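Local coordinates for ABC transporter, substrate-binding protein (Clostridium perfringens, PDB 4EDP) that probably binds a solute outside the cell membrane and delivers it to the permease of an ABC importer, at residues Val39-Leu44 with Ile65-Gly70; Thr52-Phe57 with Tyr280-Tyr285; Gly70-Arg75 with Thr90-Ser95; Ile105-Asp110 with Ile269-Lys274. One frame throughout, in Å; residues are numbered along the deposited sequence. Where two conformers were deposited one is given.

Contact 1 (Val39-Leu44 with Ile65-Gly70). With ACT (acetate ion), chain F.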
# COMPACT_ATOMS: atom_id res chain seq x y z
N VAL A 39 0.86 -19.99 -7.57
CA VAL A 39 0.70 -18.62 -7.08
C VAL A 39 2.02 -17.93 -6.74
O VAL A 39 2.80 -18.42 -5.93
CB VAL A 39 -0.16 -18.64 -5.79
CG1 VAL A 39 -0.29 -17.23 -5.23
CG2 VAL A 39 -1.53 -19.28 -6.04
N SER A 40 2.27 -16.79 -7.38
CA SER A 40 3.46 -15.98 -7.09
C SER A 40 3.09 -15.01 -5.97
O SER A 40 2.22 -14.16 -6.16
CB SER A 40 3.91 -15.23 -8.34
OG SER A 40 4.98 -14.35 -8.06
N THR A 41 3.76 -15.12 -4.82
CA THR A 41 3.45 -14.27 -3.68
C THR A 41 4.63 -14.17 -2.71
O THR A 41 5.64 -14.85 -2.89
CB THR A 41 2.19 -14.79 -2.94
OG1 THR A 41 1.71 -13.79 -2.02
CG2 THR A 41 2.49 -16.10 -2.20
N TRP A 42 4.49 -13.33 -1.70
CA TRP A 42 5.56 -13.14 -0.70
C TRP A 42 5.71 -14.34 0.21
O TRP A 42 6.83 -14.71 0.60
CB TRP A 42 5.27 -11.90 0.17
CG TRP A 42 5.11 -10.64 -0.62
CD1 TRP A 42 6.10 -9.80 -1.04
CD2 TRP A 42 3.87 -10.07 -1.07
NE1 TRP A 42 5.56 -8.75 -1.74
CE2 TRP A 42 4.20 -8.89 -1.77
CE3 TRP A 42 2.53 -10.44 -0.96
CZ2 TRP A 42 3.22 -8.07 -2.35
CZ3 TRP A 42 1.56 -9.62 -1.54
CH2 TRP A 42 1.92 -8.46 -2.23
N GLY A 43 4.59 -14.96 0.58
CA GLY A 43 4.64 -16.11 1.47
C GLY A 43 5.09 -15.73 2.88
O GLY A 43 5.86 -16.46 3.52
N LEU A 44 4.64 -14.57 3.35
CA LEU A 44 4.95 -14.12 4.70
C LEU A 44 3.96 -14.83 5.62
O LEU A 44 2.80 -14.97 5.26
CB LEU A 44 4.76 -12.61 4.82
CG LEU A 44 5.68 -11.75 3.95
CD1 LEU A 44 5.25 -10.27 4.01
CD2 LEU A 44 7.14 -11.93 4.37
N ILE A 65 -2.37 -26.28 -4.67
CA ILE A 65 -1.80 -24.93 -4.80
C ILE A 65 -0.30 -24.99 -4.53
O ILE A 65 0.17 -25.67 -3.59
CB ILE A 65 -2.53 -23.90 -3.91
CG1 ILE A 65 -3.93 -23.66 -4.48
CG2 ILE A 65 -1.76 -22.57 -3.89
CD1 ILE A 65 -4.75 -22.65 -3.75
N VAL A 66 0.45 -24.36 -5.41
CA VAL A 66 1.89 -24.29 -5.30
C VAL A 66 2.31 -22.83 -5.24
O VAL A 66 1.88 -22.02 -6.07
CB VAL A 66 2.57 -24.96 -6.50
CG1 VAL A 66 4.03 -24.56 -6.60
CG2 VAL A 66 2.42 -26.47 -6.40
N LEU A 67 3.11 -22.48 -4.24
CA LEU A 67 3.55 -21.10 -4.12
C LEU A 67 4.95 -20.89 -4.66
O LEU A 67 5.82 -21.74 -4.50
CB LEU A 67 3.50 -20.64 -2.66
CG LEU A 67 2.20 -20.80 -1.88
CD1 LEU A 67 2.34 -20.11 -0.52
CD2 LEU A 67 1.03 -20.23 -2.63
N ASP A 68 5.16 -19.77 -5.33
CA ASP A 68 6.45 -19.38 -5.85
C ASP A 68 6.69 -18.09 -5.08
O ASP A 68 6.08 -17.05 -5.37
CB ASP A 68 6.40 -19.16 -7.36
CG ASP A 68 7.77 -18.85 -7.97
OD1 ASP A 68 8.44 -17.90 -7.51
OD2 ASP A 68 8.16 -19.52 -8.94
N ILE A 69 7.55 -18.17 -4.06
CA ILE A 69 7.73 -17.02 -3.17
C ILE A 69 8.97 -16.17 -3.42
O ILE A 69 9.94 -16.62 -4.03
CB ILE A 69 7.69 -17.46 -1.69
CG1 ILE A 69 8.94 -18.22 -1.29
CG2 ILE A 69 6.45 -18.32 -1.42
CD1 ILE A 69 8.91 -18.69 0.15
N GLY A 70 8.92 -14.94 -2.93
CA GLY A 70 10.01 -13.98 -3.07
C GLY A 70 9.45 -12.58 -2.90
O GLY A 70 8.25 -12.41 -2.68
C ACT F . 1.39 -13.03 1.28
O ACT F . 2.09 -12.63 2.23
OXT ACT F . 1.93 -13.89 0.53
CH3 ACT F . -0.00 -12.52 1.05
O HOH W 1 7.24 -15.68 -8.60
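Strands 37-41 and 65-69 run parallel as sheet neighbours, their short axes 4.6 Å apart and inclined by 34°. The direct polar links between the segments are made by the backbone. V39 sits between two partners: its N donates to V66 O at 2.7 Å, almost along the C=O axis, and its O accepts from D68 N. T41 N continues the ladder to D68 O at 3.1 Å, with the donor lifted out of the carbonyl plane. Beyond it the pairing loosens, since the bond from G70 N to T41 O is weak and strongly bent. CA-H...O contacts accompany the ladder, as from S40 CA to D68 O.

The apolar contacts lie on the face bearing V39 and L67. These side chains run alongside each other, L67 CD2 resting 3.7 Å from V39 CB, while V39 CG2, placed beside its own backbone N, crosses I65 CG2 obliquely at 3.9 Å. Helix 46-61 covers this face through F54.

On the other face stand S40 and D68, linked through one water whose bond to D68 OD1 is weak. Both have firmer ties to helix 72-81: S40 OG to R75, and D68 OD2 in a salt bridge to K78.

Near T41 and G43 an acetate, probably from crystallisation, is held through OXT by T41 OG1 at 2.6 Å and by G43 N at 2.9 Å. The carboxylate carbon lies at the edge of the W42 ring. Two parallel strands joined through helix 46-61 form a beta-alpha-beta unit, as expected in the lobes of periplasmic-binding-protein folds.

Contact 2 (Thr52-Phe57 with Tyr280-Tyr285)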
# COMPACT_ATOMS: atom_id res chain seq x y z
N THR A 52 -5.19 -20.23 6.22
CA THR A 52 -6.30 -19.31 6.09
C THR A 52 -6.86 -19.12 4.69
O THR A 52 -8.07 -19.08 4.51
CB THR A 52 -5.86 -17.91 6.59
OG1 THR A 52 -5.43 -18.02 7.95
CG2 THR A 52 -7.00 -16.89 6.47
N VAL A 53 -5.97 -19.02 3.71
CA VAL A 53 -6.37 -18.74 2.33
C VAL A 53 -6.32 -19.88 1.31
O VAL A 53 -7.34 -20.26 0.72
CB VAL A 53 -5.49 -17.59 1.78
CG1 VAL A 53 -5.81 -17.30 0.31
CG2 VAL A 53 -5.68 -16.34 2.64
N PHE A 54 -5.15 -20.45 1.12
CA PHE A 54 -4.97 -21.44 0.07
C PHE A 54 -5.56 -22.82 0.29
O PHE A 54 -6.19 -23.37 -0.61
CB PHE A 54 -3.50 -21.52 -0.28
CG PHE A 54 -2.91 -20.20 -0.68
CD1 PHE A 54 -3.39 -19.54 -1.80
CD2 PHE A 54 -1.88 -19.63 0.04
CE1 PHE A 54 -2.87 -18.32 -2.17
CE2 PHE A 54 -1.35 -18.40 -0.35
CZ PHE A 54 -1.86 -17.75 -1.45
N GLU A 55 -5.35 -23.39 1.47
CA GLU A 55 -5.84 -24.73 1.73
C GLU A 55 -7.36 -24.86 1.61
O GLU A 55 -7.84 -25.84 1.02
CB GLU A 55 -5.37 -25.22 3.10
CG GLU A 55 -3.93 -25.71 3.12
CD GLU A 55 -3.74 -27.06 2.42
OE1 GLU A 55 -4.64 -27.50 1.67
OE2 GLU A 55 -2.68 -27.69 2.63
N PRO A 56 -8.11 -23.90 2.16
CA PRO A 56 -9.55 -24.06 2.02
C PRO A 56 -9.99 -24.06 0.57
O PRO A 56 -10.85 -24.85 0.19
CB PRO A 56 -10.10 -22.86 2.79
CG PRO A 56 -9.06 -22.59 3.81
CD PRO A 56 -7.77 -22.81 3.08
N PHE A 57 -9.38 -23.19 -0.24
CA PHE A 57 -9.69 -23.12 -1.67
C PHE A 57 -9.34 -24.45 -2.34
O PHE A 57 -10.16 -25.04 -3.05
CB PHE A 57 -8.91 -21.97 -2.33
CG PHE A 57 -9.22 -21.79 -3.79
CD1 PHE A 57 -10.30 -21.04 -4.20
CD2 PHE A 57 -8.41 -22.38 -4.75
CE1 PHE A 57 -10.59 -20.88 -5.54
CE2 PHE A 57 -8.68 -22.22 -6.10
CZ PHE A 57 -9.78 -21.48 -6.50
N TYR A 280 -9.66 -17.11 -12.13
CA TYR A 280 -10.78 -16.20 -11.88
C TYR A 280 -11.54 -16.60 -10.61
O TYR A 280 -11.90 -15.74 -9.81
CB TYR A 280 -11.75 -16.17 -13.05
CG TYR A 280 -11.37 -15.22 -14.15
CD1 TYR A 280 -11.61 -13.86 -14.03
CD2 TYR A 280 -10.79 -15.67 -15.33
CE1 TYR A 280 -11.27 -12.98 -15.03
CE2 TYR A 280 -10.45 -14.79 -16.35
CZ TYR A 280 -10.69 -13.45 -16.19
OH TYR A 280 -10.36 -12.54 -17.18
N GLU A 281 -11.80 -17.89 -10.44
CA GLU A 281 -12.49 -18.38 -9.24
C GLU A 281 -11.71 -17.99 -7.99
O GLU A 281 -12.30 -17.59 -6.98
CB GLU A 281 -12.70 -19.91 -9.30
CG GLU A 281 -13.74 -20.33 -10.32
CD GLU A 281 -13.85 -21.84 -10.48
OE1 GLU A 281 -12.96 -22.58 -10.01
OE2 GLU A 281 -14.82 -22.29 -11.11
N PHE A 282 -10.39 -18.09 -8.06
CA PHE A 282 -9.59 -17.75 -6.91
C PHE A 282 -9.65 -16.26 -6.56
O PHE A 282 -9.76 -15.91 -5.38
CB PHE A 282 -8.13 -18.16 -7.08
CG PHE A 282 -7.31 -17.86 -5.87
CD1 PHE A 282 -7.21 -18.78 -4.85
CD2 PHE A 282 -6.72 -16.63 -5.71
CE1 PHE A 282 -6.50 -18.49 -3.70
CE2 PHE A 282 -6.00 -16.33 -4.56
CZ PHE A 282 -5.89 -17.26 -3.56
N ILE A 283 -9.58 -15.39 -7.56
CA ILE A 283 -9.64 -13.94 -7.29
C ILE A 283 -10.98 -13.60 -6.66
O ILE A 283 -11.07 -12.85 -5.68
CB ILE A 283 -9.34 -13.09 -8.55
CG1 ILE A 283 -7.90 -13.34 -9.01
CG2 ILE A 283 -9.60 -11.58 -8.29
CD1 ILE A 283 -7.46 -12.56 -10.27
N ASN A 284 -12.05 -14.18 -7.22
CA ASN A 284 -13.39 -13.96 -6.69
C ASN A 284 -13.47 -14.43 -5.24
O ASN A 284 -14.08 -13.77 -4.39
CB ASN A 284 -14.44 -14.68 -7.54
CG ASN A 284 -15.84 -14.28 -7.18
OD1 ASN A 284 -16.19 -13.10 -7.17
ND2 ASN A 284 -16.68 -15.27 -6.89
N TYR A 285 -12.82 -15.55 -4.94
CA TYR A 285 -12.75 -16.08 -3.59
C TYR A 285 -11.98 -15.14 -2.65
O TYR A 285 -12.43 -14.86 -1.53
CB TYR A 285 -12.09 -17.47 -3.66
CG TYR A 285 -11.53 -18.05 -2.38
CD1 TYR A 285 -12.35 -18.75 -1.48
CD2 TYR A 285 -10.18 -17.98 -2.11
CE1 TYR A 285 -11.81 -19.33 -0.31
CE2 TYR A 285 -9.64 -18.54 -0.96
CZ TYR A 285 -10.46 -19.21 -0.07
OH TYR A 285 -9.91 -19.76 1.07
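Four aromatic side chains, F54, F57, F282 and Y285, cluster where helix 46-61 meets helix 276-286; the short axes are 11.5 Å apart and cross at 131°. Such wide spacing is bridged by rings. F57 leaves its backbone toward the other helix, with CG anti to the backbone N (chi1 -178°), and the ring reaches the backbone of F282, with CE1 3.6 Å from F282 CA. F282 adopts the same anti arrangement and turns its ring edge into the face of F57, CD1 standing over the ring centre; the centroids are 5.0 Å apart and the planes 79° from each other, a T-shaped pair.

Y285 also has CG anti to its backbone N, which extends the ring across the gap toward helix 46-61. F57 CB lies over its face in a CH-pi contact, while the two rings themselves meet obliquely. F54 leaves its backbone away from helix 276-286, yet with CG beside the backbone N its ring swings back: CE1 comes within 3.5 Å of F282 CZ, rim to rim and with nearly parallel planes. V53 CG1 fills in beside F282 CZ at 3.9 Å. Strand 89-93 lies beneath, with Y91 touching both F54 and F282.

The single polar link is the hydroxyl of Y285, which donates to V53 O at 2.6 Å, in the carbonyl plane and on a lone pair. V53 belongs to a wider, pi-type turn (52-54) of helix 46-61, just before the kink at P56, whose CB packs against the same hydroxyl. The chemistry is thus a largely apolar aromatic interface in which one tyrosine hydroxyl satisfies a backbone acceptor at an irregular helical turn.

Contact 3 (Gly70-Arg75 with Thr90-Ser95). With ACT (acetate ion), chain E.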
# COMPACT_ATOMS: atom_id res chain seq x y z
N GLY A 70 8.92 -14.94 -2.93
CA GLY A 70 10.01 -13.98 -3.07
C GLY A 70 9.45 -12.58 -2.90
O GLY A 70 8.25 -12.41 -2.68
N ASN A 71 10.30 -11.56 -2.97
CA ASN A 71 9.82 -10.18 -2.82
C ASN A 71 9.23 -9.65 -4.13
O ASN A 71 9.37 -10.28 -5.18
CB ASN A 71 10.91 -9.26 -2.24
CG ASN A 71 12.12 -9.11 -3.14
OD1 ASN A 71 12.01 -8.96 -4.35
ND2 ASN A 71 13.31 -9.12 -2.53
N ASN A 72 8.55 -8.50 -4.08
CA ASN A 72 7.95 -7.91 -5.28
C ASN A 72 8.86 -7.89 -6.49
O ASN A 72 8.53 -8.42 -7.56
CB ASN A 72 7.55 -6.45 -5.02
CG ASN A 72 6.26 -6.31 -4.25
OD1 ASN A 72 5.19 -6.68 -4.74
ND2 ASN A 72 6.33 -5.68 -3.08
N SER A 73 10.02 -7.27 -6.31
CA SER A 73 10.95 -7.06 -7.40
C SER A 73 11.51 -8.32 -8.03
O SER A 73 11.55 -8.44 -9.26
CB SER A 73 12.07 -6.13 -6.94
OG SER A 73 12.99 -5.92 -7.99
N GLU A 74 11.93 -9.27 -7.20
CA GLU A 74 12.51 -10.48 -7.74
C GLU A 74 11.46 -11.33 -8.45
O GLU A 74 11.75 -11.90 -9.49
CB GLU A 74 13.27 -11.27 -6.68
CG GLU A 74 12.48 -11.76 -5.49
CD GLU A 74 13.41 -12.22 -4.35
OE1 GLU A 74 12.92 -12.48 -3.23
OE2 GLU A 74 14.63 -12.30 -4.57
N ARG A 75 10.26 -11.42 -7.90
CA ARG A 75 9.20 -12.18 -8.55
C ARG A 75 8.81 -11.53 -9.88
O ARG A 75 8.69 -12.21 -10.89
CB ARG A 75 7.99 -12.34 -7.63
CG ARG A 75 8.31 -13.21 -6.43
CD ARG A 75 7.12 -13.52 -5.54
NE ARG A 75 6.57 -12.35 -4.85
CZ ARG A 75 5.49 -11.70 -5.23
NH1 ARG A 75 5.06 -10.66 -4.52
NH2 ARG A 75 4.81 -12.09 -6.30
N THR A 90 -0.63 -13.76 -9.72
CA THR A 90 0.44 -13.01 -9.11
C THR A 90 -0.02 -11.93 -8.13
O THR A 90 -0.82 -11.06 -8.48
CB THR A 90 1.26 -12.32 -10.22
OG1 THR A 90 1.80 -13.32 -11.11
CG2 THR A 90 2.39 -11.46 -9.65
N TYR A 91 0.50 -12.02 -6.92
CA TYR A 91 0.24 -11.04 -5.85
C TYR A 91 1.39 -10.02 -5.86
O TYR A 91 2.56 -10.40 -5.77
CB TYR A 91 0.22 -11.69 -4.47
CG TYR A 91 -1.02 -12.43 -4.00
CD1 TYR A 91 -1.33 -13.70 -4.45
CD2 TYR A 91 -1.84 -11.87 -3.02
CE1 TYR A 91 -2.45 -14.38 -3.97
CE2 TYR A 91 -2.95 -12.54 -2.54
CZ TYR A 91 -3.25 -13.80 -3.02
OH TYR A 91 -4.34 -14.46 -2.53
N LEU A 92 1.08 -8.73 -5.97
CA LEU A 92 2.09 -7.66 -5.94
C LEU A 92 1.51 -6.38 -5.36
O LEU A 92 0.29 -6.17 -5.34
CB LEU A 92 2.58 -7.30 -7.36
CG LEU A 92 3.39 -8.31 -8.18
CD1 LEU A 92 3.45 -7.92 -9.67
CD2 LEU A 92 4.78 -8.47 -7.57
N ALA A 93 2.40 -5.53 -4.86
CA ALA A 93 2.02 -4.19 -4.47
C ALA A 93 1.59 -3.54 -5.80
O ALA A 93 2.16 -3.83 -6.86
CB ALA A 93 3.19 -3.44 -3.85
N GLU A 94 0.60 -2.66 -5.76
CA GLU A 94 0.10 -2.05 -7.00
C GLU A 94 1.20 -1.41 -7.86
O GLU A 94 1.16 -1.51 -9.10
CB GLU A 94 -0.99 -1.01 -6.69
CG GLU A 94 -1.64 -0.50 -7.95
CD GLU A 94 -2.63 0.62 -7.76
OE1 GLU A 94 -2.74 1.16 -6.63
OE2 GLU A 94 -3.28 0.98 -8.77
N SER A 95 2.18 -0.74 -7.24
CA SER A 95 3.26 -0.08 -7.99
C SER A 95 3.99 -1.07 -8.90
O SER A 95 4.35 -0.73 -10.02
CB SER A 95 4.27 0.60 -7.07
OG SER A 95 4.98 -0.34 -6.29
C ACT E . -5.03 -12.86 0.57
O ACT E . -5.56 -13.37 -0.46
OXT ACT E . -5.76 -12.11 1.26
CH3 ACT E . -3.61 -13.14 0.97
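Hydrogen bonds from two side chains at the start of helix 72-81 fasten it to the backbone of strand 89-93. R75 grips Y91 O end-on with both terminal nitrogens, NH1 at 2.8 Å and NH2 at 2.9 Å, and the oxygen lies near the guanidinium plane. A bend at chi3 (-66°) turns the group so that NE can meanwhile donate to G70 O at 2.7 Å, from above that carbonyl's plane. Three bonds therefore fix the rotation of the guanidinium; NH2 also reaches S40 OG, and W42 makes a cation-pi contact with the group. N72 supplies the second link: its OD1 accepts from A93 N at 3.0 Å in a nearly straight bond, although the donor sits above the amide plane.

Within segment 70-75 the helix start is closed by a capping box. N71 OD1 takes the N-H of E74 almost along its C=O axis, and E74 OE1 in return accepts from N71 N on its anti lone pair.

Van der Waals contact is made by L92, whose CD2 lies against the polar ends, 3.4 Å from N72 OD1 and 3.8 Å from R75 NH1. On the far side of the strand, Y91 OH donates to an acetate oxygen at 2.6 Å; this ion probably comes from the crystallisation liquor.

The arrangement is that of a helix N-terminus packed at the C-terminal edge of parallel strands in an alpha/beta lobe, the edge where solute-binding proteins commonly place their ligand cleft.

Contact 4 (Ile105-Asp110 with Ile269-Lys274). With ACT (acetate ion), chain H.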
# COMPACT_ATOMS: atom_id res chain seq x y z
N ILE A 105 2.43 -8.68 -19.21
CA ILE A 105 2.44 -9.97 -18.51
C ILE A 105 1.10 -10.44 -17.98
O ILE A 105 0.90 -11.64 -17.77
CB ILE A 105 3.34 -9.88 -17.25
CG1 ILE A 105 4.72 -9.35 -17.63
CG2 ILE A 105 3.43 -11.24 -16.55
CD1 ILE A 105 5.37 -10.13 -18.74
N PHE A 106 0.18 -9.51 -17.77
CA PHE A 106 -1.11 -9.80 -17.16
C PHE A 106 -2.31 -9.56 -18.06
O PHE A 106 -2.30 -8.66 -18.90
CB PHE A 106 -1.31 -8.94 -15.90
CG PHE A 106 -0.21 -9.06 -14.88
CD1 PHE A 106 0.27 -10.30 -14.50
CD2 PHE A 106 0.27 -7.93 -14.23
CE1 PHE A 106 1.27 -10.41 -13.55
CE2 PHE A 106 1.27 -8.04 -13.27
CZ PHE A 106 1.76 -9.28 -12.93
N ASP A 107 -3.35 -10.34 -17.86
CA ASP A 107 -4.56 -10.17 -18.65
C ASP A 107 -5.49 -9.06 -18.18
O ASP A 107 -5.62 -8.84 -16.97
CB ASP A 107 -5.46 -11.42 -18.53
CG ASP A 107 -5.15 -12.50 -19.52
OD1 ASP A 107 -4.26 -12.34 -20.39
OD2 ASP A 107 -5.86 -13.52 -19.44
N LYS A 108 -6.12 -8.37 -19.12
CA LYS A 108 -7.14 -7.38 -18.77
C LYS A 108 -8.29 -8.31 -18.36
O LYS A 108 -8.66 -9.21 -19.12
CB LYS A 108 -7.50 -6.49 -19.97
CG LYS A 108 -8.46 -5.35 -19.65
CD LYS A 108 -8.85 -4.60 -20.91
CE LYS A 108 -9.83 -3.46 -20.65
NZ LYS A 108 -9.22 -2.34 -19.90
N LEU A 109 -8.86 -8.11 -17.18
CA LEU A 109 -9.86 -9.04 -16.66
C LEU A 109 -11.32 -8.84 -17.02
O LEU A 109 -11.79 -7.72 -17.15
CB LEU A 109 -9.75 -9.09 -15.15
CG LEU A 109 -8.38 -9.48 -14.56
CD1 LEU A 109 -8.50 -9.54 -13.03
CD2 LEU A 109 -7.89 -10.82 -15.13
N ASP A 110 -12.01 -9.97 -17.19
CA ASP A 110 -13.43 -9.98 -17.46
C ASP A 110 -14.09 -10.01 -16.09
O ASP A 110 -14.21 -11.06 -15.48
CB ASP A 110 -13.81 -11.19 -18.30
CG ASP A 110 -15.29 -11.28 -18.55
OD1 ASP A 110 -16.06 -10.43 -18.04
OD2 ASP A 110 -15.69 -12.23 -19.25
N ILE A 269 -3.95 -12.08 -13.12
CA ILE A 269 -3.89 -13.35 -13.81
C ILE A 269 -2.81 -13.25 -14.89
O ILE A 269 -2.83 -12.34 -15.73
CB ILE A 269 -5.23 -13.73 -14.49
CG1 ILE A 269 -6.33 -13.91 -13.44
CG2 ILE A 269 -5.06 -15.03 -15.28
CD1 ILE A 269 -7.70 -14.35 -14.01
N ASN A 270 -1.85 -14.16 -14.85
CA ASN A 270 -0.78 -14.14 -15.85
C ASN A 270 -1.29 -14.53 -17.23
O ASN A 270 -2.06 -15.47 -17.39
CB ASN A 270 0.40 -15.01 -15.43
CG ASN A 270 1.04 -14.52 -14.18
OD1 ASN A 270 0.39 -14.42 -13.14
ND2 ASN A 270 2.34 -14.22 -14.26
N LYS A 271 -0.87 -13.77 -18.22
CA LYS A 271 -1.30 -13.97 -19.58
C LYS A 271 -0.95 -15.36 -20.12
O LYS A 271 -1.70 -15.93 -20.92
CB LYS A 271 -0.71 -12.85 -20.45
CG LYS A 271 -1.19 -12.81 -21.87
CD LYS A 271 -0.69 -11.55 -22.58
CE LYS A 271 -1.29 -10.29 -21.99
NZ LYS A 271 -0.79 -9.06 -22.68
N ASN A 272 0.15 -15.93 -19.64
CA ASN A 272 0.59 -17.25 -20.10
C ASN A 272 -0.09 -18.41 -19.35
O ASN A 272 0.13 -19.58 -19.66
CB ASN A 272 2.13 -17.34 -19.99
CG ASN A 272 2.72 -18.50 -20.78
OD1 ASN A 272 2.28 -18.81 -21.89
ND2 ASN A 272 3.76 -19.13 -20.23
N SER A 273 -0.93 -18.09 -18.36
CA SER A 273 -1.62 -19.12 -17.60
C SER A 273 -2.46 -20.05 -18.46
O SER A 273 -3.12 -19.62 -19.40
CB SER A 273 -2.55 -18.49 -16.56
OG SER A 273 -3.27 -19.49 -15.87
N LYS A 274 -2.43 -21.33 -18.09
CA LYS A 274 -3.20 -22.38 -18.75
C LYS A 274 -4.30 -22.87 -17.80
O LYS A 274 -4.84 -23.95 -17.98
CB LYS A 274 -2.28 -23.54 -19.14
CG LYS A 274 -1.09 -23.13 -20.01
CD LYS A 274 -1.54 -22.43 -21.30
CE LYS A 274 -0.36 -22.14 -22.25
NZ LYS A 274 0.63 -21.18 -21.68
C ACT H . -1.51 -5.29 -22.10
O ACT H . -2.64 -5.64 -21.71
OXT ACT H . -0.93 -6.11 -22.84
CH3 ACT H . -0.88 -3.98 -21.70
O HOH W 2 2.37 -13.89 -18.58
O HOH W 3 -4.86 -9.67 -14.38
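The two loops are joined by a single backbone bridge at F106 and N270, whose CA atoms lie 4.5 Å apart, with nearly straight bonds from K271 N to I105 O at 2.8 Å, above the carbonyl plane, and from D107 N to I269 O at 3.0 Å, almost along the C=O axis, and the chain then folds into a type I beta turn from N270 to S273, closed by S273 N on N270 O.

Among the side chains, K271 starts anti to its backbone N (chi1 -173°) and lays its aliphatic part along the other loop, CG 3.4 Å from D107 OD1 and CE 3.6 Å from F106 O. The bend at chi3 then carries NZ to an acetate OXT at 3.0 Å and to G104 O. D107 does not meet that ammonium; its OD2 makes a salt bridge with K276. On the buried side L109 CD2 crosses I269 CD1 obliquely at 3.7 Å, beneath helix 276-286. F106 sends its ring inward beside the N270 side chain, the ring and amide planes close to perpendicular, and touches T90 and L92 of strand 89-93.

Two waters extend the pairing: one gives to I105 O and accepts from N272 N, the other gives to D107 O and accepts from I269 N. The contact is a loop-to-loop bridge at the end of strand 262-269, tying the segment after helix 94-103 to the turn that leads into helix 276-286.

All four contacts lie on the same side of the chain's centre, in one lobe of the protein, with centres 10 to 19 Å apart. Contacts 1 and 3 are closest and share G70; strand 37-41 stands between strands 65-69 and 89-93 in the sheet, and R75 reaches across to S40. Contact 2 packs on one face of this sheet, where F54 meets L67 and F282 meets Y91. Contact 4 joins contact 2 through Y280 and contact 3 through F106. Along the chain contacts 1, 3 and 4 follow in series, while contact 2 spans contacts 3 and 4, so helix 276-286, late in sequence, returns to complete the lobe begun by strand 37-41.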